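Local coordinates for restriction endonuclease S subunits (PDB 3OKG), which probably recognises the target DNA sequence as the specificity subunit of a type I restriction-modification methyltransferase, which is built from M and S polypeptides, at residues Phe127-Phe132 and Gln177-Val181; Ile142-Ala148 and Asp163-Ile169; Leu233-Cys237 and Ser321-Leu327; Trp326-Tyr330 and Val358-Leu362. All coordinates share one frame; numbering follows the deposited sequence.

In the fold
The four contacts fall into two pairs at opposite ends of an elongated chain, one pair in each of two DNA specificity domains, with the long helices 174-216 and 365-388 running between them. In the first domain, interactions 1 and 2 have centres about 19 Å apart and do not touch; strand 168-171 of interaction 2 leads into helix 174-216 of interaction 1. In the second, interactions 3 and 4 share Trp326 and Leu327 of helix 324-333, and their centres are about 7 Å apart. Leu362 of interaction 4 packs on Val236 and Leu322 of interaction 3. Between the pairs, centres of interactions 1 and 3 are about 66 Å apart. Sulfate, probably from the crystallisation liquor, sits at interaction 1.

Interaction 1 of 4, residues Phe127-Phe132 and Gln177-Val181; sequences FAEPEF and QRRIV. With SO4 (sulfate ion), chain E.
Gln177, near the start of the long helix 174-216, lays its side chain across Phe132 and grips the backbone just before helix 130-137. Its CG lies over the centre of one face of the Phe132 ring, 3.7 Å from the centroid, a CH-pi contact. The amide works with both ends: Gln177 NE2 donates to Phe127 O at 3.0 Å, close to the amide plane, while Gln177 OE1 accepts a nearly straight bond from Glu129 N at 2.8 Å (174°). NE2 also bonds Pro172 O, which further fixes the rotation of the amide. Next, Arg178 CG and CD cross over the Glu129 carboxylate, and a bend at chi3 (-64°) brings the guanidinium to it, the two planes 78° apart. Arg178 NH1 forms a salt bridge with Glu129 OE2 at 3.0 Å, from above the carboxylate plane, and Arg178 NH2 holds sulfate O3 at 2.6 Å. Ile180 CD1 reaches Phe132 CE1 obliquely at 4.1 Å. Val181 CG2 lies at the ring's edge, and also 3.5 Å from Phe132 N. The chemistry thus grades from a buried amide clamp on the main chain to an exposed arginine whose charge is probably balanced by the carboxylate and, in this crystal, by a sulfate.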
loop_
_atom_site.group_PDB
_atom_site.type_symbol
_atom_site.label_atom_id
_atom_site.label_comp_id
_atom_site.label_asym_id
_atom_site.label_seq_id
_atom_site.Cartn_x
_atom_site.Cartn_y
_atom_site.Cartn_z
ATOM N N PHE A 127 -5.261 28.919 -27.399
ATOM C CA PHE A 127 -4.148 27.964 -27.624
ATOM C C PHE A 127 -4.221 26.739 -26.741
ATOM O O PHE A 127 -3.700 25.695 -27.106
ATOM C CB PHE A 127 -2.777 28.598 -27.349
ATOM C CG PHE A 127 -2.473 29.809 -28.201
ATOM C CD1 PHE A 127 -2.484 29.723 -29.585
ATOM C CD2 PHE A 127 -2.172 31.031 -27.605
ATOM C CE1 PHE A 127 -2.205 30.840 -30.365
ATOM C CE2 PHE A 127 -1.878 32.175 -28.382
ATOM C CZ PHE A 127 -1.904 32.072 -29.762
ATOM N N ALA A 128 -4.814 26.875 -25.555
ATOM C CA ALA A 128 -4.756 25.777 -24.591
ATOM C C ALA A 128 -6.043 25.654 -23.814
ATOM O O ALA A 128 -6.645 26.666 -23.408
ATOM C CB ALA A 128 -3.562 25.985 -23.615
ATOM N N GLU A 129 -6.438 24.420 -23.565
ATOM C CA GLU A 129 -7.574 24.112 -22.691
ATOM C C GLU A 129 -7.107 24.029 -21.234
ATOM O O GLU A 129 -6.098 23.377 -20.958
ATOM C CB GLU A 129 -8.133 22.747 -23.067
ATOM C CG GLU A 129 -8.709 22.714 -24.465
ATOM C CD GLU A 129 -10.083 23.349 -24.528
ATOM O OE1 GLU A 129 -10.761 23.391 -23.488
ATOM O OE2 GLU A 129 -10.473 23.799 -25.615
ATOM N N PRO A 130 -7.831 24.685 -20.308
ATOM C CA PRO A 130 -7.455 24.616 -18.883
ATOM C C PRO A 130 -7.251 23.177 -18.387
ATOM O O PRO A 130 -6.302 22.914 -17.671
ATOM C CB PRO A 130 -8.653 25.274 -18.160
ATOM C CG PRO A 130 -9.174 26.308 -19.176
ATOM C CD PRO A 130 -8.882 25.697 -20.569
ATOM N N GLU A 131 -8.139 22.263 -18.756
ATOM C CA GLU A 131 -8.041 20.897 -18.243
ATOM C C GLU A 131 -6.787 20.212 -18.787
ATOM O O GLU A 131 -6.201 19.344 -18.114
ATOM C CB GLU A 131 -9.282 20.076 -18.639
ATOM C CG GLU A 131 -10.572 20.459 -17.892
ATOM C CD GLU A 131 -11.210 21.796 -18.340
ATOM O OE1 GLU A 131 -12.134 22.247 -17.620
ATOM O OE2 GLU A 131 -10.816 22.399 -19.386
ATOM N N PHE A 132 -6.413 20.590 -20.010
ATOM C CA PHE A 132 -5.189 20.046 -20.609
ATOM C C PHE A 132 -3.980 20.572 -19.847
ATOM O O PHE A 132 -3.088 19.805 -19.472
ATOM C CB PHE A 132 -5.106 20.365 -22.112
ATOM C CG PHE A 132 -3.940 19.694 -22.799
ATOM C CD1 PHE A 132 -4.019 18.363 -23.172
ATOM C CD2 PHE A 132 -2.766 20.391 -23.038
ATOM C CE1 PHE A 132 -2.945 17.733 -23.799
ATOM C CE2 PHE A 132 -1.678 19.775 -23.665
ATOM C CZ PHE A 132 -1.771 18.446 -24.046
ATOM N N GLN A 177 -6.437 18.229 -27.533
ATOM C CA GLN A 177 -6.296 18.428 -26.085
ATOM C C GLN A 177 -7.529 17.943 -25.355
ATOM O O GLN A 177 -7.424 17.284 -24.311
ATOM C CB GLN A 177 -6.011 19.903 -25.716
ATOM C CG GLN A 177 -4.697 20.486 -26.294
ATOM C CD GLN A 177 -4.535 21.949 -25.946
ATOM O OE1 GLN A 177 -4.983 22.397 -24.888
ATOM N NE2 GLN A 177 -3.942 22.712 -26.846
ATOM N N ARG A 178 -8.708 18.298 -25.859
ATOM C CA ARG A 178 -9.937 17.879 -25.176
ATOM C C ARG A 178 -10.087 16.356 -25.215
ATOM O O ARG A 178 -10.554 15.726 -24.255
ATOM C CB ARG A 178 -11.161 18.574 -25.794
ATOM C CG ARG A 178 -11.117 20.104 -25.592
ATOM C CD ARG A 178 -12.438 20.756 -25.960
ATOM N NE ARG A 178 -12.725 20.582 -27.370
ATOM C CZ ARG A 178 -12.294 21.383 -28.330
ATOM N NH1 ARG A 178 -11.531 22.432 -28.037
ATOM N NH2 ARG A 178 -12.634 21.129 -29.590
ATOM N N ARG A 179 -9.682 15.757 -26.320
ATOM C CA ARG A 179 -9.780 14.305 -26.432
ATOM C C ARG A 179 -8.848 13.623 -25.430
ATOM O O ARG A 179 -9.226 12.677 -24.732
ATOM C CB ARG A 179 -9.381 13.875 -27.839
ATOM C CG ARG A 179 -9.561 12.394 -28.051
ATOM C CD ARG A 179 -8.930 11.933 -29.355
ATOM N NE ARG A 179 -8.733 10.490 -29.323
ATOM C CZ ARG A 179 -7.569 9.907 -29.074
ATOM N NH1 ARG A 179 -6.486 10.647 -28.869
ATOM N NH2 ARG A 179 -7.488 8.587 -29.050
ATOM N N ILE A 180 -7.613 14.107 -25.370
ATOM C CA ILE A 180 -6.660 13.573 -24.395
ATOM C C ILE A 180 -7.140 13.732 -22.952
ATOM O O ILE A 180 -6.970 12.838 -22.149
ATOM C CB ILE A 180 -5.277 14.242 -24.569
ATOM C CG1 ILE A 180 -4.671 13.809 -25.910
ATOM C CG2 ILE A 180 -4.334 13.878 -23.355
ATOM C CD1 ILE A 180 -3.447 14.577 -26.347
ATOM N N VAL A 181 -7.707 14.884 -22.610
ATOM C CA VAL A 181 -8.241 15.072 -21.256
ATOM C C VAL A 181 -9.283 14.008 -20.908
ATOM O O VAL A 181 -9.303 13.433 -19.787
ATOM C CB VAL A 181 -8.908 16.471 -21.131
ATOM C CG1 VAL A 181 -9.766 16.535 -19.868
ATOM C CG2 VAL A 181 -7.846 17.582 -21.154
HETATM S S SO4 E . -15.489 18.994 -30.047
HETATM O O1 SO4 E . -16.331 20.146 -30.381
HETATM O O2 SO4 E . -16.007 17.813 -30.731
HETATM O O3 SO4 E . -14.126 19.257 -30.510
HETATM O O4 SO4 E . -15.493 18.726 -28.604
#

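Interaction 2 of 4, residues Ile142-Ala148 and Asp163-Ile169; sequences ITNQLTA and DVYNTLI
Gln145 and Leu168 join through a pair of hydrogen bonds between one side-chain amide and the backbone of one residue. Gln145 OE1 accepts from Leu168 N at 2.9 Å, and Gln145 NE2 donates to Leu168 O at 3.0 Å, almost straight (173°) and on a lone pair in the carbonyl plane. NE2 bonds Phe141 O as well. Replacing Gln145 by alanine would probably leave both Leu168 N and Leu168 O without their side-chain mates and open a gap beside Thr167. The tight part lies beside the amide: Leu146 CD2 meets Thr167 CG2 at 3.6 Å and Asp163 O at 3.7 Å, and Ile142 CD1 presses on Ile169 CG2 at 3.6 Å. With chi1 at 63°, Thr167 turns OG1 back to Val164 O, in the carbonyl plane at 2.9 Å, and leaves CG2 to face Leu146. Phe92 of strand 90-93 also touches Ile142, Leu146 and Val164. The looser side is at Ala148 and Asp163, where a water accepts from Ala148 N and gives a weak bond to Asp163 OD2. A type I beta turn from Thr143 to Leu146 thus packs against a helix-to-strand connection whose strand 168-171 pairs antiparallel with strand 27-30 in the first specificity domain.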
loop_
_atom_site.group_PDB
_atom_site.type_symbol
_atom_site.label_atom_id
_atom_site.label_comp_id
_atom_site.label_asym_id
_atom_site.label_seq_id
_atom_site.Cartn_x
_atom_site.Cartn_y
_atom_site.Cartn_z
ATOM N N ILE A 142 7.186 18.093 -16.148
ATOM C CA ILE A 142 7.261 19.505 -15.738
ATOM C C ILE A 142 8.133 19.706 -14.511
ATOM O O ILE A 142 9.047 20.528 -14.522
ATOM C CB ILE A 142 5.853 20.091 -15.450
ATOM C CG1 ILE A 142 5.034 20.176 -16.736
ATOM C CG2 ILE A 142 5.953 21.461 -14.758
ATOM C CD1 ILE A 142 5.753 20.747 -17.937
ATOM N N THR A 143 7.843 18.939 -13.458
ATOM C CA THR A 143 8.644 18.889 -12.236
ATOM C C THR A 143 10.104 18.817 -12.534
ATOM O O THR A 143 10.932 19.524 -11.954
ATOM C CB THR A 143 8.404 17.537 -11.520
ATOM O OG1 THR A 143 7.017 17.351 -11.310
ATOM C CG2 THR A 143 9.178 17.433 -10.193
ATOM N N ASN A 144 10.429 17.896 -13.434
ATOM C CA ASN A 144 11.806 17.529 -13.665
ATOM C C ASN A 144 12.573 18.649 -14.374
ATOM O O ASN A 144 13.815 18.631 -14.445
ATOM C CB ASN A 144 11.853 16.208 -14.429
ATOM C CG ASN A 144 11.441 14.983 -13.549
ATOM O OD1 ASN A 144 11.265 15.083 -12.317
ATOM N ND2 ASN A 144 11.289 13.825 -14.196
ATOM N N GLN A 145 11.837 19.641 -14.869
ATOM C CA GLN A 145 12.468 20.788 -15.538
ATOM C C GLN A 145 12.800 21.937 -14.586
ATOM O O GLN A 145 13.491 22.904 -14.956
ATOM C CB GLN A 145 11.566 21.310 -16.650
ATOM C CG GLN A 145 11.433 20.391 -17.842
ATOM C CD GLN A 145 10.578 21.049 -18.908
ATOM O OE1 GLN A 145 10.931 22.101 -19.421
ATOM N NE2 GLN A 145 9.434 20.449 -19.221
ATOM N N LEU A 146 12.321 21.841 -13.349
ATOM C CA LEU A 146 12.488 22.954 -12.412
ATOM C C LEU A 146 13.834 22.836 -11.703
ATOM O O LEU A 146 13.989 22.116 -10.721
ATOM C CB LEU A 146 11.327 22.980 -11.413
ATOM C CG LEU A 146 9.990 23.201 -12.131
ATOM C CD1 LEU A 146 8.868 23.046 -11.093
ATOM C CD2 LEU A 146 9.932 24.568 -12.794
ATOM N N THR A 147 14.821 23.546 -12.213
ATOM C CA THR A 147 16.175 23.323 -11.737
ATOM C C THR A 147 16.416 23.656 -10.266
ATOM O O THR A 147 17.219 22.982 -9.613
ATOM C CB THR A 147 17.170 24.060 -12.643
ATOM O OG1 THR A 147 16.900 25.461 -12.612
ATOM C CG2 THR A 147 16.969 23.565 -14.010
ATOM N N ALA A 148 15.716 24.667 -9.745
ATOM C CA ALA A 148 15.873 25.047 -8.345
ATOM C C ALA A 148 15.416 23.950 -7.372
ATOM O O ALA A 148 15.691 24.036 -6.170
ATOM C CB ALA A 148 15.150 26.369 -8.035
ATOM N N ASP A 163 10.045 30.390 -13.304
ATOM C CA ASP A 163 10.639 29.082 -13.583
ATOM C C ASP A 163 9.546 28.151 -14.141
ATOM O O ASP A 163 9.745 27.417 -15.109
ATOM C CB ASP A 163 11.187 28.442 -12.296
ATOM C CG ASP A 163 12.472 29.107 -11.787
ATOM O OD1 ASP A 163 13.064 29.917 -12.519
ATOM O OD2 ASP A 163 12.871 28.800 -10.645
ATOM N N VAL A 164 8.384 28.167 -13.507
ATOM C CA VAL A 164 7.291 27.314 -13.983
ATOM C C VAL A 164 6.823 27.748 -15.385
ATOM O O VAL A 164 6.668 26.919 -16.291
ATOM C CB VAL A 164 6.126 27.310 -12.969
ATOM C CG1 VAL A 164 4.936 26.441 -13.476
ATOM C CG2 VAL A 164 6.623 26.823 -11.570
ATOM N N TYR A 165 6.613 29.043 -15.578
ATOM C CA TYR A 165 6.155 29.531 -16.876
ATOM C C TYR A 165 7.181 29.207 -17.973
ATOM O O TYR A 165 6.826 29.092 -19.137
ATOM C CB TYR A 165 5.900 31.040 -16.870
ATOM C CG TYR A 165 4.788 31.507 -15.949
ATOM C CD1 TYR A 165 3.529 30.880 -15.953
ATOM C CD2 TYR A 165 4.975 32.594 -15.120
ATOM C CE1 TYR A 165 2.494 31.328 -15.106
ATOM C CE2 TYR A 165 3.957 33.058 -14.296
ATOM C CZ TYR A 165 2.715 32.424 -14.296
ATOM O OH TYR A 165 1.723 32.884 -13.437
ATOM N N ASN A 166 8.446 29.044 -17.595
ATOM C CA ASN A 166 9.494 28.795 -18.588
ATOM C C ASN A 166 9.617 27.348 -19.032
ATOM O O ASN A 166 10.342 27.037 -19.989
ATOM C CB ASN A 166 10.855 29.301 -18.065
ATOM C CG ASN A 166 10.965 30.807 -18.141
ATOM O OD1 ASN A 166 10.244 31.449 -18.910
ATOM N ND2 ASN A 166 11.874 31.388 -17.346
ATOM N N THR A 167 8.914 26.447 -18.350
ATOM C CA THR A 167 9.053 25.035 -18.686
ATOM C C THR A 167 8.487 24.789 -20.076
ATOM O O THR A 167 7.577 25.492 -20.503
ATOM C CB THR A 167 8.380 24.082 -17.631
ATOM O OG1 THR A 167 6.966 24.315 -17.588
ATOM C CG2 THR A 167 9.010 24.252 -16.222
ATOM N N LEU A 168 9.030 23.795 -20.781
ATOM C CA LEU A 168 8.523 23.411 -22.097
ATOM C C LEU A 168 7.379 22.418 -21.998
ATOM O O LEU A 168 7.448 21.492 -21.201
ATOM C CB LEU A 168 9.635 22.727 -22.915
ATOM C CG LEU A 168 10.776 23.628 -23.354
ATOM C CD1 LEU A 168 11.776 22.841 -24.272
ATOM C CD2 LEU A 168 10.208 24.843 -24.073
ATOM N N ILE A 169 6.367 22.572 -22.856
ATOM C CA ILE A 169 5.225 21.669 -22.872
ATOM C C ILE A 169 4.855 21.303 -24.316
ATOM O O ILE A 169 4.987 22.124 -25.202
ATOM C CB ILE A 169 3.971 22.329 -22.197
ATOM C CG1 ILE A 169 3.546 23.610 -22.924
ATOM C CG2 ILE A 169 4.242 22.576 -20.694
ATOM C CD1 ILE A 169 2.000 23.989 -22.740
HETATM O O HOH W 1 13.632 26.057 -11.230
#

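Interaction 3 of 4, residues Leu233-Cys237 and Ser321-Leu327; sequences LGEVC and SLERFWL
Leu322 packs its CD2 methyl against the helix-to-strand turn at Val236 and Cys237, in the second DNA specificity domain. Here the short, weakly bonded helical turn 233-236 meets the loop leading into helix 324-333, for which Glu323 is the N-cap. Along the side chain, Leu322 CB lies 3.8 Å from Val236 O. CG stands anti to the backbone N (chi1 171°), and with chi2 at 68° Leu322 CD2 lies 3.6 Å from the same Val236 O; it also meets Val236 CG2 at 4.0 Å and Leu233 CD1 at 4.2 Å. The other methyl, CD1, packs on Leu362 of strand 359-362. Leu327 uses both branches: Leu327 CD1 touches Leu233 CD1 at 3.7 Å, their side chains at about a right angle, and Leu327 CD2 meets Cys237 SG at 4.0 Å. No hydrogen bond crosses between the two segments, so side-chain packing carries the contact; Leu316 of strand 313-318 touches both Cys237 and Leu327. At the polar margin, Ser321 OG rests 3.4 Å from Val236 CG1.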
loop_
_atom_site.group_PDB
_atom_site.type_symbol
_atom_site.label_atom_id
_atom_site.label_comp_id
_atom_site.label_asym_id
_atom_site.label_seq_id
_atom_site.Cartn_x
_atom_site.Cartn_y
_atom_site.Cartn_z
ATOM N N LEU A 233 -5.019 -35.224 19.616
ATOM C CA LEU A 233 -3.765 -34.924 18.924
ATOM C C LEU A 233 -2.659 -35.869 19.411
ATOM O O LEU A 233 -1.837 -36.343 18.614
ATOM C CB LEU A 233 -3.347 -33.470 19.188
ATOM C CG LEU A 233 -2.167 -32.950 18.372
ATOM C CD1 LEU A 233 -2.408 -33.165 16.870
ATOM C CD2 LEU A 233 -1.922 -31.478 18.691
ATOM N N GLY A 234 -2.630 -36.125 20.717
ATOM C CA GLY A 234 -1.669 -37.072 21.291
ATOM C C GLY A 234 -1.605 -38.412 20.564
ATOM O O GLY A 234 -0.553 -39.041 20.492
ATOM N N GLU A 235 -2.724 -38.859 19.995
ATOM C CA GLU A 235 -2.754 -40.169 19.325
ATOM C C GLU A 235 -2.045 -40.208 17.991
ATOM O O GLU A 235 -1.593 -41.270 17.553
ATOM C CB GLU A 235 -4.201 -40.591 19.035
ATOM C CG GLU A 235 -5.111 -40.706 20.227
ATOM C CD GLU A 235 -6.460 -41.245 19.820
ATOM O OE1 GLU A 235 -6.519 -42.424 19.393
ATOM O OE2 GLU A 235 -7.448 -40.484 19.913
ATOM N N VAL A 236 -2.017 -39.070 17.296
ATOM C CA VAL A 236 -1.509 -39.046 15.934
ATOM C C VAL A 236 -0.325 -38.054 15.775
ATOM O O VAL A 236 0.064 -37.699 14.661
ATOM C CB VAL A 236 -2.675 -38.704 14.971
ATOM C CG1 VAL A 236 -3.749 -39.823 15.049
ATOM C CG2 VAL A 236 -3.312 -37.382 15.383
ATOM N N CYS A 237 0.251 -37.642 16.899
ATOM C CA CYS A 237 1.280 -36.606 16.899
ATOM C C CYS A 237 2.209 -36.766 18.106
ATOM O O CYS A 237 1.743 -36.938 19.242
ATOM C CB CYS A 237 0.609 -35.224 16.915
ATOM S SG CYS A 237 1.670 -33.859 16.389
ATOM N N SER A 321 -0.518 -41.095 10.158
ATOM C CA SER A 321 -1.926 -40.895 9.792
ATOM C C SER A 321 -2.339 -39.423 9.740
ATOM O O SER A 321 -3.508 -39.131 9.519
ATOM C CB SER A 321 -2.853 -41.636 10.752
ATOM O OG SER A 321 -2.812 -41.038 12.036
ATOM N N LEU A 322 -1.395 -38.511 9.966
ATOM C CA LEU A 322 -1.709 -37.080 10.040
ATOM C C LEU A 322 -0.775 -36.273 9.132
ATOM O O LEU A 322 0.450 -36.359 9.265
ATOM C CB LEU A 322 -1.602 -36.572 11.483
ATOM C CG LEU A 322 -1.696 -35.048 11.716
ATOM C CD1 LEU A 322 -3.112 -34.534 11.402
ATOM C CD2 LEU A 322 -1.345 -34.703 13.157
ATOM N N GLU A 323 -1.368 -35.515 8.202
ATOM C CA GLU A 323 -0.640 -34.621 7.307
ATOM C C GLU A 323 -0.205 -33.369 8.048
ATOM O O GLU A 323 -0.986 -32.771 8.796
ATOM C CB GLU A 323 -1.527 -34.214 6.126
ATOM C CG GLU A 323 -1.677 -35.281 5.060
ATOM C CD GLU A 323 -0.383 -35.510 4.287
ATOM O OE1 GLU A 323 0.482 -34.611 4.290
ATOM O OE2 GLU A 323 -0.230 -36.586 3.672
ATOM N N ARG A 324 1.043 -32.971 7.837
ATOM C CA ARG A 324 1.586 -31.780 8.463
ATOM C C ARG A 324 0.671 -30.587 8.242
ATOM O O ARG A 324 0.343 -29.824 9.160
ATOM C CB ARG A 324 2.943 -31.462 7.811
ATOM C CG ARG A 324 3.471 -30.114 8.190
ATOM C CD ARG A 324 4.980 -30.092 8.100
ATOM N NE ARG A 324 5.485 -29.677 6.801
ATOM C CZ ARG A 324 5.742 -30.511 5.805
ATOM N NH1 ARG A 324 5.517 -31.812 5.959
ATOM N NH2 ARG A 324 6.225 -30.037 4.656
ATOM N N PHE A 325 0.278 -30.409 6.994
ATOM C CA PHE A 325 -0.510 -29.229 6.654
ATOM C C PHE A 325 -1.963 -29.270 7.113
ATOM O O PHE A 325 -2.583 -28.215 7.299
ATOM C CB PHE A 325 -0.355 -28.910 5.174
ATOM C CG PHE A 325 1.034 -28.409 4.844
ATOM C CD1 PHE A 325 1.525 -27.279 5.478
ATOM C CD2 PHE A 325 1.846 -29.080 3.948
ATOM C CE1 PHE A 325 2.817 -26.800 5.201
ATOM C CE2 PHE A 325 3.127 -28.617 3.667
ATOM C CZ PHE A 325 3.611 -27.478 4.306
ATOM N N TRP A 326 -2.491 -30.474 7.344
ATOM C CA TRP A 326 -3.833 -30.596 7.980
ATOM C C TRP A 326 -3.753 -30.054 9.402
ATOM O O TRP A 326 -4.581 -29.236 9.836
ATOM C CB TRP A 326 -4.286 -32.066 7.989
ATOM C CG TRP A 326 -5.668 -32.314 8.565
ATOM C CD1 TRP A 326 -5.967 -32.917 9.775
ATOM C CD2 TRP A 326 -6.930 -31.996 7.956
ATOM N NE1 TRP A 326 -7.338 -32.993 9.945
ATOM C CE2 TRP A 326 -7.953 -32.449 8.837
ATOM C CE3 TRP A 326 -7.301 -31.409 6.734
ATOM C CZ2 TRP A 326 -9.307 -32.286 8.557
ATOM C CZ3 TRP A 326 -8.659 -31.253 6.454
ATOM C CH2 TRP A 326 -9.644 -31.695 7.358
ATOM N N LEU A 327 -2.728 -30.512 10.121
ATOM C CA LEU A 327 -2.449 -30.038 11.472
ATOM C C LEU A 327 -2.276 -28.517 11.515
ATOM O O LEU A 327 -2.858 -27.832 12.354
ATOM C CB LEU A 327 -1.167 -30.696 12.002
ATOM C CG LEU A 327 -0.726 -30.252 13.398
ATOM C CD1 LEU A 327 -1.866 -30.430 14.397
ATOM C CD2 LEU A 327 0.509 -31.029 13.844
#

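Interaction 4 of 4, residues Trp326-Tyr330 and Val358-Leu362; sequences WLLYY and VFIPL
The Tyr330 ring takes Ile360 CG1 over one face, 3.8 Å from its centroid and offset toward the rim, and Pro361 CD makes a second CH-pi contact over the same face, 4.2 Å from the centroid. At the ring edge lie Val358 CG1 and Phe359 O; Tyr330 OH donates to Phe359 O at 2.5 Å. The Trp326 indole uses its edge: Trp326 NE1 donates to Pro361 O at 2.8 Å, in the ring plane and nearly along the C=O axis, while Trp326 CD1 meets Ile360 CD1 at 3.9 Å. With both CG atoms anti to their backbone N (chi1 -178° and -170°), the two rings, one helical turn apart, reach out to the same strand. A leucine at Tyr330 would probably strip Phe359 O of its hydroxyl mate and thin the cover over Ile360 and Pro361. Phe217 meets both rings edge-to-face. A helix thus packs on strand 359-362 (segment axes of 326-330 and 359-362 10.1 Å apart, directions 133° apart), which pairs antiparallel with strand 229-232 in the second specificity domain.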
loop_
_atom_site.group_PDB
_atom_site.type_symbol
_atom_site.label_atom_id
_atom_site.label_comp_id
_atom_site.label_asym_id
_atom_site.label_seq_id
_atom_site.Cartn_x
_atom_site.Cartn_y
_atom_site.Cartn_z
ATOM N N TRP A 326 -2.491 -30.474 7.344
ATOM C CA TRP A 326 -3.833 -30.596 7.980
ATOM C C TRP A 326 -3.753 -30.054 9.402
ATOM O O TRP A 326 -4.581 -29.236 9.836
ATOM C CB TRP A 326 -4.286 -32.066 7.989
ATOM C CG TRP A 326 -5.668 -32.314 8.565
ATOM C CD1 TRP A 326 -5.967 -32.917 9.775
ATOM C CD2 TRP A 326 -6.930 -31.996 7.956
ATOM N NE1 TRP A 326 -7.338 -32.993 9.945
ATOM C CE2 TRP A 326 -7.953 -32.449 8.837
ATOM C CE3 TRP A 326 -7.301 -31.409 6.734
ATOM C CZ2 TRP A 326 -9.307 -32.286 8.557
ATOM C CZ3 TRP A 326 -8.659 -31.253 6.454
ATOM C CH2 TRP A 326 -9.644 -31.695 7.358
ATOM N N LEU A 327 -2.728 -30.512 10.121
ATOM C CA LEU A 327 -2.449 -30.038 11.472
ATOM C C LEU A 327 -2.276 -28.517 11.515
ATOM O O LEU A 327 -2.858 -27.832 12.354
ATOM C CB LEU A 327 -1.167 -30.696 12.002
ATOM C CG LEU A 327 -0.726 -30.252 13.398
ATOM C CD1 LEU A 327 -1.866 -30.430 14.397
ATOM C CD2 LEU A 327 0.509 -31.029 13.844
ATOM N N LEU A 328 -1.466 -27.992 10.599
ATOM C CA LEU A 328 -1.194 -26.562 10.557
ATOM C C LEU A 328 -2.459 -25.727 10.355
ATOM O O LEU A 328 -2.673 -24.728 11.051
ATOM C CB LEU A 328 -0.191 -26.248 9.439
ATOM C CG LEU A 328 0.502 -24.894 9.570
ATOM C CD1 LEU A 328 1.193 -24.819 10.909
ATOM C CD2 LEU A 328 1.525 -24.675 8.434
ATOM N N TYR A 329 -3.279 -26.093 9.379
ATOM C CA TYR A 329 -4.537 -25.374 9.177
ATOM C C TYR A 329 -5.419 -25.416 10.416
ATOM O O TYR A 329 -6.074 -24.434 10.765
ATOM C CB TYR A 329 -5.313 -25.950 8.008
ATOM C CG TYR A 329 -4.943 -25.313 6.693
ATOM C CD1 TYR A 329 -4.364 -26.065 5.679
ATOM C CD2 TYR A 329 -5.156 -23.951 6.476
ATOM C CE1 TYR A 329 -4.013 -25.487 4.462
ATOM C CE2 TYR A 329 -4.800 -23.356 5.265
ATOM C CZ TYR A 329 -4.226 -24.130 4.277
ATOM O OH TYR A 329 -3.877 -23.556 3.083
ATOM N N TYR A 330 -5.447 -26.571 11.077
ATOM C CA TYR A 330 -6.315 -26.730 12.255
ATOM C C TYR A 330 -5.846 -25.821 13.381
ATOM O O TYR A 330 -6.642 -25.101 13.971
ATOM C CB TYR A 330 -6.294 -28.179 12.726
ATOM C CG TYR A 330 -7.344 -28.496 13.778
ATOM C CD1 TYR A 330 -8.684 -28.284 13.528
ATOM C CD2 TYR A 330 -6.976 -29.032 15.014
ATOM C CE1 TYR A 330 -9.651 -28.583 14.486
ATOM C CE2 TYR A 330 -7.928 -29.332 15.973
ATOM C CZ TYR A 330 -9.251 -29.117 15.707
ATOM O OH TYR A 330 -10.211 -29.412 16.642
ATOM N N VAL A 358 -6.206 -32.049 22.820
ATOM C CA VAL A 358 -6.926 -31.351 21.749
ATOM C C VAL A 358 -7.552 -32.359 20.803
ATOM O O VAL A 358 -6.838 -33.175 20.226
ATOM C CB VAL A 358 -5.937 -30.472 20.943
ATOM C CG1 VAL A 358 -6.614 -29.875 19.719
ATOM C CG2 VAL A 358 -5.354 -29.379 21.843
ATOM N N PHE A 359 -8.877 -32.329 20.627
ATOM C CA PHE A 359 -9.481 -33.172 19.590
ATOM C C PHE A 359 -9.307 -32.573 18.187
ATOM O O PHE A 359 -9.419 -31.372 18.028
ATOM C CB PHE A 359 -10.972 -33.403 19.858
ATOM C CG PHE A 359 -11.238 -34.637 20.667
ATOM C CD1 PHE A 359 -11.215 -35.895 20.060
ATOM C CD2 PHE A 359 -11.449 -34.544 22.032
ATOM C CE1 PHE A 359 -11.435 -37.051 20.806
ATOM C CE2 PHE A 359 -11.670 -35.685 22.785
ATOM C CZ PHE A 359 -11.660 -36.944 22.166
ATOM N N ILE A 360 -9.059 -33.425 17.193
ATOM C CA ILE A 360 -8.943 -32.991 15.800
ATOM C C ILE A 360 -9.677 -33.995 14.925
ATOM O O ILE A 360 -9.582 -35.206 15.157
ATOM C CB ILE A 360 -7.428 -32.874 15.379
ATOM C CG1 ILE A 360 -7.260 -32.361 13.930
ATOM C CG2 ILE A 360 -6.680 -34.224 15.565
ATOM C CD1 ILE A 360 -5.752 -32.126 13.554
ATOM N N PRO A 361 -10.422 -33.510 13.909
ATOM C CA PRO A 361 -11.092 -34.488 13.054
ATOM C C PRO A 361 -10.051 -35.044 12.098
ATOM O O PRO A 361 -9.207 -34.323 11.572
ATOM C CB PRO A 361 -12.119 -33.649 12.266
ATOM C CG PRO A 361 -11.770 -32.167 12.536
ATOM C CD PRO A 361 -10.521 -32.134 13.392
ATOM N N LEU A 362 -10.103 -36.333 11.858
ATOM C CA LEU A 362 -9.048 -36.972 11.124
ATOM C C LEU A 362 -9.580 -37.787 9.970
ATOM O O LEU A 362 -10.012 -38.936 10.171
ATOM C CB LEU A 362 -8.191 -37.859 12.067
ATOM C CG LEU A 362 -6.893 -38.371 11.425
ATOM C CD1 LEU A 362 -5.804 -37.255 11.422
ATOM C CD2 LEU A 362 -6.379 -39.625 12.137
#